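Local coordinates for hypothetical protein TT0907 (Thermus thermophilus, PDB 1WDI), which probably transfers and isomerises the ribose of S-adenosylmethionine onto preQ1-modified tRNA, giving epoxyqueuosine on the pathway to queuosine, at residues A[22-27]-A[189-194]; A[82-87]-A[211-216]; A[229-234]-A[260-265]. All blocks are in the same frame, centred on the assembly; numbering follows the deposited sequence.

Contact 1: residues A[22-27]-A[189-194]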
ATOM      1  N   GLU A  22       5.789  19.092   6.467  1.00 33.44           N
ATOM      2  CA  GLU A  22       5.362  18.996   7.861  1.00 33.67           C
ATOM      3  C   GLU A  22       4.589  20.263   8.209  1.00 32.46           C
ATOM      4  O   GLU A  22       5.069  21.365   7.961  1.00 33.10           O
ATOM      5  CB  GLU A  22       6.572  18.885   8.796  1.00 36.50           C
ATOM      6  CG  GLU A  22       7.314  17.558   8.756  1.00 39.69           C
ATOM      7  CD  GLU A  22       6.464  16.398   9.238  1.00 41.98           C
ATOM      8  OE1 GLU A  22       5.705  16.576  10.218  1.00 42.78           O
ATOM      9  OE2 GLU A  22       6.564  15.304   8.643  1.00 43.09           O
ATOM     10  N   PRO A  23       3.371  20.123   8.764  1.00 31.45           N
ATOM     11  CA  PRO A  23       2.715  18.844   9.059  1.00 29.63           C
ATOM     12  C   PRO A  23       2.426  18.128   7.744  1.00 28.37           C
ATOM     13  O   PRO A  23       2.399  18.759   6.684  1.00 26.40           O
ATOM     14  CB  PRO A  23       1.442  19.266   9.783  1.00 30.17           C
ATOM     15  CG  PRO A  23       1.832  20.567  10.425  1.00 32.24           C
ATOM     16  CD  PRO A  23       2.590  21.242   9.313  1.00 32.09           C
ATOM     17  N   ARG A  24       2.203  16.820   7.813  1.00 26.44           N
ATOM     18  CA  ARG A  24       1.959  16.034   6.614  1.00 27.12           C
ATOM     19  C   ARG A  24       0.719  16.452   5.830  1.00 26.44           C
ATOM     20  O   ARG A  24       0.707  16.361   4.601  1.00 26.15           O
ATOM     21  CB  ARG A  24       1.886  14.543   6.972  1.00 26.20           C
ATOM     22  CG  ARG A  24       3.164  14.018   7.638  1.00 30.66           C
ATOM     23  CD  ARG A  24       3.165  12.498   7.784  1.00 33.26           C
ATOM     24  NE  ARG A  24       2.105  12.004   8.662  1.00 36.54           N
ATOM     25  CZ  ARG A  24       2.136  12.064   9.991  1.00 39.01           C
ATOM     26  NH1 ARG A  24       3.180  12.594  10.614  1.00 41.29           N
ATOM     27  NH2 ARG A  24       1.121  11.590  10.702  1.00 39.36           N
ATOM     28  N   ASP A  25      -0.316  16.913   6.527  1.00 23.87           N
ATOM     29  CA  ASP A  25      -1.542  17.318   5.855  1.00 24.33           C
ATOM     30  C   ASP A  25      -1.487  18.716   5.241  1.00 24.27           C
ATOM     31  O   ASP A  25      -2.516  19.268   4.852  1.00 22.53           O
ATOM     32  CB  ASP A  25      -2.748  17.206   6.797  1.00 24.41           C
ATOM     33  CG  ASP A  25      -2.615  18.077   8.035  1.00 25.97           C
ATOM     34  OD1 ASP A  25      -1.606  18.797   8.167  1.00 22.18           O
ATOM     35  OD2 ASP A  25      -3.533  18.034   8.880  1.00 29.19           O
ATOM     36  N   MET A  26      -0.288  19.289   5.160  1.00 24.16           N
ATOM     37  CA  MET A  26      -0.134  20.598   4.540  1.00 24.00           C
ATOM     38  C   MET A  26       0.312  20.379   3.096  1.00 21.55           C
ATOM     39  O   MET A  26       0.481  21.326   2.331  1.00 21.19           O
ATOM     40  CB  MET A  26       0.871  21.466   5.302  1.00 26.74           C
ATOM     41  CG  MET A  26       0.280  22.160   6.536  1.00 31.48           C
ATOM     42  SD  MET A  26      -1.127  23.259   6.166  1.00 37.58           S
ATOM     43  CE  MET A  26      -0.259  24.718   5.513  1.00 34.78           C
ATOM     44  N   ALA A  27       0.500  19.114   2.732  1.00 19.59           N
ATOM     45  CA  ALA A  27       0.858  18.772   1.360  1.00 17.32           C
ATOM     46  C   ALA A  27      -0.303  19.268   0.498  1.00 19.03           C
ATOM     47  O   ALA A  27      -1.445  19.311   0.956  1.00 18.88           O
ATOM     48  CB  ALA A  27       1.002  17.264   1.215  1.00 18.67           C
ATOM     49  N   PHE A 189      -2.114  11.789   6.005  1.00 23.19           N
ATOM     50  CA  PHE A 189      -3.029  12.007   7.113  1.00 23.83           C
ATOM     51  C   PHE A 189      -2.321  12.169   8.454  1.00 25.61           C
ATOM     52  O   PHE A 189      -1.280  11.568   8.703  1.00 28.84           O
ATOM     53  CB  PHE A 189      -4.042  10.858   7.219  1.00 22.80           C
ATOM     54  CG  PHE A 189      -5.024  10.801   6.079  1.00 20.00           C
ATOM     55  CD1 PHE A 189      -4.610  10.433   4.800  1.00 20.62           C
ATOM     56  CD2 PHE A 189      -6.366  11.114   6.284  1.00 19.03           C
ATOM     57  CE1 PHE A 189      -5.519  10.376   3.741  1.00 21.27           C
ATOM     58  CE2 PHE A 189      -7.282  11.062   5.238  1.00 20.99           C
ATOM     59  CZ  PHE A 189      -6.857  10.689   3.957  1.00 19.78           C
ATOM     60  N   THR A 190      -2.908  12.991   9.313  1.00 24.71           N
ATOM     61  CA  THR A 190      -2.378  13.242  10.643  1.00 23.22           C
ATOM     62  C   THR A 190      -3.481  12.875  11.621  1.00 24.00           C
ATOM     63  O   THR A 190      -4.643  12.745  11.234  1.00 23.24           O
ATOM     64  CB  THR A 190      -2.076  14.731  10.859  1.00 23.57           C
ATOM     65  OG1 THR A 190      -3.265  15.483  10.592  1.00 22.73           O
ATOM     66  CG2 THR A 190      -0.947  15.207   9.939  1.00 22.22           C
ATOM     67  N   PRO A 191      -3.133  12.702  12.905  1.00 24.91           N
ATOM     68  CA  PRO A 191      -4.160  12.360  13.889  1.00 25.39           C
ATOM     69  C   PRO A 191      -5.252  13.431  13.895  1.00 25.33           C
ATOM     70  O   PRO A 191      -6.430  13.127  14.077  1.00 26.86           O
ATOM     71  CB  PRO A 191      -3.370  12.315  15.199  1.00 27.00           C
ATOM     72  CG  PRO A 191      -2.035  11.806  14.752  1.00 26.14           C
ATOM     73  CD  PRO A 191      -1.786  12.626  13.499  1.00 24.81           C
ATOM     74  N   GLU A 192      -4.849  14.683  13.684  1.00 26.55           N
ATOM     75  CA  GLU A 192      -5.787  15.808  13.654  1.00 27.16           C
ATOM     76  C   GLU A 192      -6.787  15.670  12.506  1.00 24.78           C
ATOM     77  O   GLU A 192      -7.993  15.809  12.698  1.00 24.33           O
ATOM     78  CB  GLU A 192      -5.041  17.136  13.488  1.00 29.62           C
ATOM     79  CG  GLU A 192      -4.158  17.565  14.656  1.00 37.23           C
ATOM     80  CD  GLU A 192      -2.926  16.697  14.829  1.00 40.27           C
ATOM     81  OE1 GLU A 192      -2.344  16.271  13.808  1.00 39.10           O
ATOM     82  OE2 GLU A 192      -2.533  16.454  15.992  1.00 42.87           O
ATOM     83  N   LEU A 193      -6.277  15.413  11.307  1.00 24.96           N
ATOM     84  CA  LEU A 193      -7.143  15.260  10.143  1.00 24.37           C
ATOM     85  C   LEU A 193      -8.107  14.106  10.363  1.00 22.18           C
ATOM     86  O   LEU A 193      -9.299  14.215  10.077  1.00 21.90           O
ATOM     87  CB  LEU A 193      -6.308  15.005   8.885  1.00 23.97           C
ATOM     88  CG  LEU A 193      -7.090  14.679   7.609  1.00 24.01           C
ATOM     89  CD1 LEU A 193      -8.170  15.732   7.381  1.00 21.48           C
ATOM     90  CD2 LEU A 193      -6.120  14.617   6.426  1.00 23.58           C
ATOM     91  N   LEU A 194      -7.588  12.997  10.869  1.00 22.05           N
ATOM     92  CA  LEU A 194      -8.433  11.843  11.127  1.00 24.90           C
ATOM     93  C   LEU A 194      -9.549  12.213  12.107  1.00 23.75           C
ATOM     94  O   LEU A 194     -10.710  11.892  11.877  1.00 24.78           O
ATOM     95  CB  LEU A 194      -7.593  10.676  11.670  1.00 23.59           C
ATOM     96  CG  LEU A 194      -6.668  10.007  10.637  1.00 27.10           C
ATOM     97  CD1 LEU A 194      -5.821   8.915  11.298  1.00 25.57           C
ATOM     98  CD2 LEU A 194      -7.520   9.407   9.509  1.00 25.72           C
TER

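Contact 2: residues A[82-87]-A[211-216]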
ATOM      1  N   ILE A  82      14.127 -19.240  14.133  1.00 75.53           N
ATOM      2  CA  ILE A  82      14.383 -17.892  13.651  1.00 75.75           C
ATOM      3  C   ILE A  82      13.141 -17.284  13.014  1.00 75.98           C
ATOM      4  O   ILE A  82      12.783 -17.620  11.886  1.00 75.16           O
ATOM      5  CB  ILE A  82      15.520 -17.868  12.607  1.00 75.62           C
ATOM      6  CG1 ILE A  82      16.819 -18.381  13.235  1.00 75.37           C
ATOM      7  CG2 ILE A  82      15.706 -16.450  12.079  1.00 75.15           C
ATOM      8  CD1 ILE A  82      17.998 -18.393  12.282  1.00 74.31           C
ATOM      9  N   LEU A  83      12.484 -16.395  13.750  1.00 76.76           N
ATOM     10  CA  LEU A  83      11.295 -15.723  13.248  1.00 77.63           C
ATOM     11  C   LEU A  83      11.709 -14.428  12.570  1.00 77.98           C
ATOM     12  O   LEU A  83      11.756 -13.372  13.201  1.00 78.03           O
ATOM     13  CB  LEU A  83      10.322 -15.421  14.389  1.00 77.99           C
ATOM     14  CG  LEU A  83       9.562 -16.618  14.964  1.00 77.90           C
ATOM     15  CD1 LEU A  83       8.706 -16.166  16.135  1.00 78.05           C
ATOM     16  CD2 LEU A  83       8.697 -17.242  13.876  1.00 77.67           C
ATOM     17  N   LEU A  84      12.023 -14.521  11.283  1.00 78.86           N
ATOM     18  CA  LEU A  84      12.435 -13.361  10.508  1.00 80.43           C
ATOM     19  C   LEU A  84      11.240 -12.418  10.394  1.00 82.10           C
ATOM     20  O   LEU A  84      10.237 -12.754   9.765  1.00 82.01           O
ATOM     21  CB  LEU A  84      12.897 -13.806   9.118  1.00 79.31           C
ATOM     22  CG  LEU A  84      13.705 -12.808   8.290  1.00 78.89           C
ATOM     23  CD1 LEU A  84      14.999 -12.476   9.016  1.00 78.57           C
ATOM     24  CD2 LEU A  84      14.002 -13.400   6.922  1.00 78.75           C
ATOM     25  N   VAL A  85      11.348 -11.240  11.002  1.00 84.15           N
ATOM     26  CA  VAL A  85      10.257 -10.274  10.976  1.00 86.31           C
ATOM     27  C   VAL A  85      10.347  -9.212   9.881  1.00 88.15           C
ATOM     28  O   VAL A  85       9.458  -9.118   9.036  1.00 88.05           O
ATOM     29  CB  VAL A  85      10.109  -9.563  12.344  1.00 86.22           C
ATOM     30  CG1 VAL A  85       9.754 -10.578  13.417  1.00 86.17           C
ATOM     31  CG2 VAL A  85      11.394  -8.845  12.707  1.00 86.01           C
ATOM     32  N   ARG A  86      11.411  -8.416   9.888  1.00 90.56           N
ATOM     33  CA  ARG A  86      11.554  -7.366   8.885  1.00 93.24           C
ATOM     34  C   ARG A  86      12.987  -6.846   8.776  1.00 94.63           C
ATOM     35  O   ARG A  86      13.896  -7.360   9.430  1.00 94.69           O
ATOM     36  CB  ARG A  86      10.608  -6.208   9.222  1.00 94.17           C
ATOM     37  CG  ARG A  86      10.396  -5.203   8.101  1.00 95.65           C
ATOM     38  CD  ARG A  86       9.716  -5.845   6.902  1.00 96.68           C
ATOM     39  NE  ARG A  86       9.435  -4.873   5.849  1.00 97.58           N
ATOM     40  CZ  ARG A  86       8.835  -5.167   4.700  1.00 97.77           C
ATOM     41  NH1 ARG A  86       8.449  -6.411   4.452  1.00 98.15           N
ATOM     42  NH2 ARG A  86       8.618  -4.218   3.801  1.00 98.10           N
ATOM     43  N   GLU A  87      13.170  -5.824   7.943  1.00 96.38           N
ATOM     44  CA  GLU A  87      14.469  -5.198   7.712  1.00 97.88           C
ATOM     45  C   GLU A  87      15.359  -6.073   6.834  1.00 98.28           C
ATOM     46  O   GLU A  87      16.248  -6.766   7.329  1.00 98.63           O
ATOM     47  CB  GLU A  87      15.171  -4.909   9.045  1.00 98.54           C
ATOM     48  CG  GLU A  87      16.506  -4.183   8.909  1.00 99.79           C
ATOM     49  CD  GLU A  87      16.366  -2.801   8.295  1.00100.39           C
ATOM     50  OE1 GLU A  87      15.651  -1.957   8.878  1.00100.57           O
ATOM     51  OE2 GLU A  87      16.972  -2.558   7.229  1.00100.40           O
ATOM     52  N   VAL A 211       2.583  -7.942   4.502  1.00 34.85           N
ATOM     53  CA  VAL A 211       3.952  -7.693   4.055  1.00 37.12           C
ATOM     54  C   VAL A 211       4.903  -8.489   4.937  1.00 38.41           C
ATOM     55  O   VAL A 211       4.487  -9.090   5.926  1.00 38.29           O
ATOM     56  CB  VAL A 211       4.344  -6.197   4.165  1.00 36.97           C
ATOM     57  CG1 VAL A 211       3.318  -5.328   3.446  1.00 38.11           C
ATOM     58  CG2 VAL A 211       4.479  -5.795   5.628  1.00 35.71           C
ATOM     59  N   GLY A 212       6.182  -8.488   4.581  1.00 41.18           N
ATOM     60  CA  GLY A 212       7.161  -9.207   5.376  1.00 43.24           C
ATOM     61  C   GLY A 212       7.602 -10.527   4.777  1.00 44.84           C
ATOM     62  O   GLY A 212       7.008 -11.002   3.811  1.00 44.31           O
ATOM     63  N   PRO A 213       8.648 -11.152   5.347  1.00 47.03           N
ATOM     64  CA  PRO A 213       9.212 -12.431   4.901  1.00 47.17           C
ATOM     65  C   PRO A 213       8.171 -13.526   4.690  1.00 47.40           C
ATOM     66  O   PRO A 213       8.254 -14.297   3.734  1.00 46.45           O
ATOM     67  CB  PRO A 213      10.189 -12.780   6.021  1.00 48.76           C
ATOM     68  CG  PRO A 213      10.653 -11.439   6.483  1.00 49.35           C
ATOM     69  CD  PRO A 213       9.362 -10.658   6.538  1.00 47.18           C
ATOM     70  N   GLY A 214       7.194 -13.586   5.589  1.00 47.69           N
ATOM     71  CA  GLY A 214       6.158 -14.596   5.499  1.00 49.71           C
ATOM     72  C   GLY A 214       5.284 -14.554   4.259  1.00 51.57           C
ATOM     73  O   GLY A 214       4.410 -15.405   4.098  1.00 52.03           O
ATOM     74  N   THR A 215       5.501 -13.579   3.381  1.00 52.92           N
ATOM     75  CA  THR A 215       4.699 -13.473   2.166  1.00 55.93           C
ATOM     76  C   THR A 215       5.500 -13.809   0.911  1.00 58.46           C
ATOM     77  O   THR A 215       4.924 -14.133  -0.127  1.00 59.08           O
ATOM     78  CB  THR A 215       4.103 -12.050   1.999  1.00 54.91           C
ATOM     79  OG1 THR A 215       5.159 -11.100   1.810  1.00 53.80           O
ATOM     80  CG2 THR A 215       3.293 -11.663   3.230  1.00 54.13           C
ATOM     81  N   PHE A 216       6.825 -13.731   1.011  1.00 61.13           N
ATOM     82  CA  PHE A 216       7.703 -14.023  -0.120  1.00 63.99           C
ATOM     83  C   PHE A 216       7.304 -15.296  -0.859  1.00 65.52           C
ATOM     84  O   PHE A 216       6.811 -16.251  -0.257  1.00 65.70           O
ATOM     85  CB  PHE A 216       9.157 -14.144   0.349  1.00 64.59           C
ATOM     86  CG  PHE A 216       9.799 -12.828   0.688  1.00 65.79           C
ATOM     87  CD1 PHE A 216       9.223 -11.973   1.622  1.00 67.07           C
ATOM     88  CD2 PHE A 216      10.990 -12.447   0.079  1.00 66.47           C
ATOM     89  CE1 PHE A 216       9.823 -10.757   1.945  1.00 67.44           C
ATOM     90  CE2 PHE A 216      11.601 -11.234   0.394  1.00 66.83           C
ATOM     91  CZ  PHE A 216      11.015 -10.388   1.330  1.00 67.56           C
TER

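Contact 3: residues A[229-234]-A[260-265]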
ATOM      1  N   HIS A 229       3.003  -7.693  -9.709  1.00 67.11           N
ATOM      2  CA  HIS A 229       3.347  -7.984  -8.322  1.00 65.17           C
ATOM      3  C   HIS A 229       2.092  -8.348  -7.528  1.00 62.24           C
ATOM      4  O   HIS A 229       1.256  -7.486  -7.251  1.00 62.40           O
ATOM      5  CB  HIS A 229       4.018  -6.765  -7.684  1.00 67.51           C
ATOM      6  CG  HIS A 229       5.151  -6.203  -8.489  1.00 70.53           C
ATOM      7  ND1 HIS A 229       6.254  -6.949  -8.847  1.00 71.57           N
ATOM      8  CD2 HIS A 229       5.353  -4.966  -8.999  1.00 71.03           C
ATOM      9  CE1 HIS A 229       7.087  -6.195  -9.542  1.00 71.59           C
ATOM     10  NE2 HIS A 229       6.563  -4.986  -9.650  1.00 71.93           N
ATOM     11  N   ALA A 230       1.964  -9.621  -7.169  1.00 58.41           N
ATOM     12  CA  ALA A 230       0.811 -10.092  -6.407  1.00 54.86           C
ATOM     13  C   ALA A 230       0.689  -9.320  -5.097  1.00 51.95           C
ATOM     14  O   ALA A 230       1.691  -8.972  -4.475  1.00 52.46           O
ATOM     15  CB  ALA A 230       0.942 -11.585  -6.126  1.00 54.68           C
ATOM     16  N   GLU A 231      -0.545  -9.054  -4.683  1.00 47.32           N
ATOM     17  CA  GLU A 231      -0.794  -8.317  -3.452  1.00 42.96           C
ATOM     18  C   GLU A 231      -1.671  -9.116  -2.491  1.00 39.29           C
ATOM     19  O   GLU A 231      -2.869  -9.271  -2.719  1.00 36.02           O
ATOM     20  CB  GLU A 231      -1.471  -6.978  -3.772  1.00 44.17           C
ATOM     21  CG  GLU A 231      -1.832  -6.133  -2.553  1.00 44.04           C
ATOM     22  CD  GLU A 231      -2.575  -4.854  -2.922  1.00 46.02           C
ATOM     23  OE1 GLU A 231      -2.059  -4.087  -3.764  1.00 45.68           O
ATOM     24  OE2 GLU A 231      -3.672  -4.614  -2.367  1.00 43.09           O
ATOM     25  N   PRO A 232      -1.074  -9.653  -1.415  1.00 37.06           N
ATOM     26  CA  PRO A 232      -1.826 -10.431  -0.427  1.00 34.67           C
ATOM     27  C   PRO A 232      -2.447  -9.460   0.575  1.00 31.77           C
ATOM     28  O   PRO A 232      -1.768  -8.573   1.083  1.00 32.93           O
ATOM     29  CB  PRO A 232      -0.753 -11.320   0.192  1.00 35.47           C
ATOM     30  CG  PRO A 232       0.445 -10.416   0.199  1.00 38.08           C
ATOM     31  CD  PRO A 232       0.378  -9.746  -1.167  1.00 38.10           C
ATOM     32  N   TYR A 233      -3.734  -9.625   0.860  1.00 28.32           N
ATOM     33  CA  TYR A 233      -4.420  -8.722   1.779  1.00 26.48           C
ATOM     34  C   TYR A 233      -5.488  -9.436   2.592  1.00 27.06           C
ATOM     35  O   TYR A 233      -5.839 -10.582   2.320  1.00 24.85           O
ATOM     36  CB  TYR A 233      -5.089  -7.598   0.981  1.00 24.94           C
ATOM     37  CG  TYR A 233      -6.141  -8.124   0.028  1.00 22.83           C
ATOM     38  CD1 TYR A 233      -7.428  -8.435   0.475  1.00 23.58           C
ATOM     39  CD2 TYR A 233      -5.828  -8.380  -1.308  1.00 22.64           C
ATOM     40  CE1 TYR A 233      -8.378  -8.993  -0.384  1.00 23.08           C
ATOM     41  CE2 TYR A 233      -6.764  -8.934  -2.173  1.00 21.41           C
ATOM     42  CZ  TYR A 233      -8.038  -9.239  -1.707  1.00 23.68           C
ATOM     43  OH  TYR A 233      -8.964  -9.786  -2.567  1.00 21.76           O
ATOM     44  N   ALA A 234      -6.017  -8.733   3.583  1.00 26.31           N
ATOM     45  CA  ALA A 234      -7.073  -9.280   4.418  1.00 26.94           C
ATOM     46  C   ALA A 234      -8.070  -8.171   4.696  1.00 25.18           C
ATOM     47  O   ALA A 234      -7.689  -7.058   5.050  1.00 25.83           O
ATOM     48  CB  ALA A 234      -6.499  -9.822   5.729  1.00 26.36           C
ATOM     49  N   VAL A 260      -5.617   0.011  -1.524  1.00 21.11           N
ATOM     50  CA  VAL A 260      -6.989  -0.174  -1.070  1.00 19.21           C
ATOM     51  C   VAL A 260      -7.877  -0.440  -2.286  1.00 19.15           C
ATOM     52  O   VAL A 260      -8.750  -1.305  -2.255  1.00 20.17           O
ATOM     53  CB  VAL A 260      -7.514   1.079  -0.344  1.00 19.52           C
ATOM     54  CG1 VAL A 260      -9.031   1.088  -0.362  1.00 15.86           C
ATOM     55  CG2 VAL A 260      -6.992   1.109   1.099  1.00 17.39           C
ATOM     56  N   VAL A 261      -7.665   0.317  -3.358  1.00 18.44           N
ATOM     57  CA  VAL A 261      -8.462   0.114  -4.566  1.00 17.05           C
ATOM     58  C   VAL A 261      -8.341  -1.339  -5.054  1.00 18.73           C
ATOM     59  O   VAL A 261      -9.342  -2.021  -5.266  1.00 17.22           O
ATOM     60  CB  VAL A 261      -7.997   1.039  -5.713  1.00 17.88           C
ATOM     61  CG1 VAL A 261      -8.723   0.669  -7.002  1.00 13.13           C
ATOM     62  CG2 VAL A 261      -8.254   2.507  -5.351  1.00 16.19           C
ATOM     63  N   ARG A 262      -7.107  -1.805  -5.218  1.00 19.15           N
ATOM     64  CA  ARG A 262      -6.862  -3.163  -5.708  1.00 22.99           C
ATOM     65  C   ARG A 262      -7.460  -4.238  -4.805  1.00 22.46           C
ATOM     66  O   ARG A 262      -8.011  -5.225  -5.288  1.00 22.83           O
ATOM     67  CB  ARG A 262      -5.354  -3.396  -5.864  1.00 23.99           C
ATOM     68  CG  ARG A 262      -4.684  -2.488  -6.894  1.00 27.80           C
ATOM     69  CD  ARG A 262      -3.166  -2.600  -6.822  1.00 31.34           C
ATOM     70  NE  ARG A 262      -2.715  -3.971  -7.030  1.00 39.95           N
ATOM     71  CZ  ARG A 262      -1.447  -4.363  -6.969  1.00 42.22           C
ATOM     72  NH1 ARG A 262      -0.489  -3.484  -6.704  1.00 45.02           N
ATOM     73  NH2 ARG A 262      -1.136  -5.637  -7.173  1.00 44.07           N
ATOM     74  N   ALA A 263      -7.355  -4.050  -3.494  1.00 21.48           N
ATOM     75  CA  ALA A 263      -7.897  -5.027  -2.563  1.00 20.10           C
ATOM     76  C   ALA A 263      -9.423  -5.064  -2.624  1.00 20.33           C
ATOM     77  O   ALA A 263     -10.008  -6.138  -2.769  1.00 20.51           O
ATOM     78  CB  ALA A 263      -7.425  -4.726  -1.142  1.00 19.10           C
ATOM     79  N   LEU A 264     -10.069  -3.901  -2.533  1.00 18.67           N
ATOM     80  CA  LEU A 264     -11.533  -3.847  -2.581  1.00 17.15           C
ATOM     81  C   LEU A 264     -12.105  -4.394  -3.893  1.00 18.56           C
ATOM     82  O   LEU A 264     -13.041  -5.198  -3.883  1.00 18.66           O
ATOM     83  CB  LEU A 264     -12.033  -2.413  -2.366  1.00 15.61           C
ATOM     84  CG  LEU A 264     -11.809  -1.794  -0.979  1.00 16.58           C
ATOM     85  CD1 LEU A 264     -12.305  -0.339  -0.967  1.00 15.45           C
ATOM     86  CD2 LEU A 264     -12.564  -2.616   0.073  1.00 17.13           C
ATOM     87  N   GLU A 265     -11.553  -3.963  -5.024  1.00 16.45           N
ATOM     88  CA  GLU A 265     -12.052  -4.435  -6.313  1.00 17.86           C
ATOM     89  C   GLU A 265     -11.815  -5.939  -6.507  1.00 17.56           C
ATOM     90  O   GLU A 265     -12.639  -6.629  -7.092  1.00 18.94           O
ATOM     91  CB  GLU A 265     -11.408  -3.636  -7.455  1.00 18.45           C
ATOM     92  CG  GLU A 265     -11.798  -2.144  -7.498  1.00 16.97           C
ATOM     93  CD  GLU A 265     -13.284  -1.902  -7.762  1.00 19.56           C
ATOM     94  OE1 GLU A 265     -13.887  -2.658  -8.551  1.00 20.78           O
ATOM     95  OE2 GLU A 265     -13.854  -0.940  -7.201  1.00 19.74           O
TER

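Contact 1: residues A[22-27]-A[189-194]
The guanidinium of Arg24 has the methyl CG2 of Thr190 over one face, displaced toward the rim, while the carbonyl oxygen of Phe189 sits at its edge. That oxygen accepts from Arg24 NH2 at 3.1 Å, the donor lying in the carbonyl plane on a lone pair. A second, weak bond from Arg24 NE to Phe189 O (3.4 Å) makes the grip forked, and NE also has a weak bond to Leu187 O. The other flat group, the carboxylate of Asp25, is approached from above: Thr190 OG1 donates to Asp25 OD2 at 3.1 Å from a position 67° out of its plane. The motif is a helix N-cap, and through it the start of helix 191-199 is bonded to the loop just before strand 28-32. Thr190 OG1 stands between its backbone N and carbonyl carbon (chi1 55°), where it can face both Asp25 OD2 and Leu193 N; from the latter it accepts at 3.1 Å along a nearly straight line (166°), so the hydroxyl is fixed by one bond given and one received. Thr190 CG2 is packed against Asp25 CG at 3.8 Å, the two side chains crossing at about a right angle. The Phe189 side chain starts away from residues 22-27, and its ring makes edge-to-face contacts with Phe60 and Phe298.

Contact 2: residues A[82-87]-A[211-216]
Pro213, Arg86 and Leu84 lose the most surface to this contact, and Pro213 is the piece against which Leu84 and the carbonyl of Val85 lie. Its ring meets Leu84 with CG: Pro213 CG is 3.8 Å from Leu84 CG and 3.9 Å from Leu84 CD2, the two side chains crossing at about a right angle. The leucine reaches the ring because its CG stands anti to its backbone N (chi1 -164°). The same proline ring lies against the backbone, with Pro213 CG 3.6 Å from Leu84 O and 3.7 Å from Val85 O. An alanine here would lack CG and the two methyls, keeping only CB near Pro213 CG, and would probably open a gap beside the ring.

Arg86 works differently. Bent at chi2 (64°) and extended beyond, it carries its guanidinium to Val211, whose CG2 lies 4.1 Å above one face, toward the rim. Arg86 NH1 also comes within 3.1 Å of Gly212 N, but both are donors, so this closeness is not a bond. Between these two segments the arginine contributes packing, not a polar bond. Gly212 has a positive phi (103°), and a side chain there would run into the preceding carbonyl oxygen and Pro213 CD. Gly212 O accepts from Thr215 N and from Thr215 OG1, the hydroxyl at 2.7 Å, which holds the 3-10 turn 213-215 together.

Both segments adjoin the long strand 57-73: strand 79-84 pairs with it antiparallel, Leu84 bonding to Ala68, strand 203-211 pairs with it parallel, Val211 bonding to Lys64, and Pro213 itself touches Ala68.

Contact 3: residues A[229-234]-A[260-265]
Arg262 NH2 donates to the carbonyl oxygen of His229 at 3.0 Å, with the acceptor in the guanidinium plane, and has a weak second bond to Thr281 O. The setting is a helix packed across a strand of the mixed sheet: the axes of strand 231-234 and helix 260-265 approach to 9.3 Å, with 71° between their directions. Beside the hydrogen bond stands a salt bridge of another geometry. Glu231 OE1 lies 3.1 Å above the Arg262 guanidinium plane, toward the rim, and 3.3 Å from Arg262 NE; no N-H points at it, so the attraction is between charges alone. Glu231 gets there with CG anti to the backbone N (chi1 178°) and an extended chain. The arginine thus uses its edge for a backbone oxygen and a face for the carboxylate, which probably offsets the charge of the guanidinium.

Further along the strand, the hydroxyl of Tyr233 is hydrogen-bonded to Ser266 OG, at the end of the same helix. In a CH-pi contact, Ala263 CB lies over one face of the Tyr233 ring, 4.0 Å from its centroid and 17° off the normal.

Contacts 2 and 3 are the closer neighbours in space, with nearest atoms about 4 Å apart and centres 19 Å apart, although they do not touch. They reach the same mixed sheet, whose strand 203-211 leads into residues 211-216 of contact 2 and pairs antiparallel with strand 231-235 of contact 3. Contact 1 is more remote: its centre lies 25 Å from that of contact 3 and 30 Å from that of contact 2, with nearest atoms about 10 Å and 18 Å apart. Along the chain, contacts 1 and 2 interleave their segments, whereas contact 3 follows both. No substrate or cofactor takes part in any of the three contacts, so their geometry alone does not place them relative to the catalytic site.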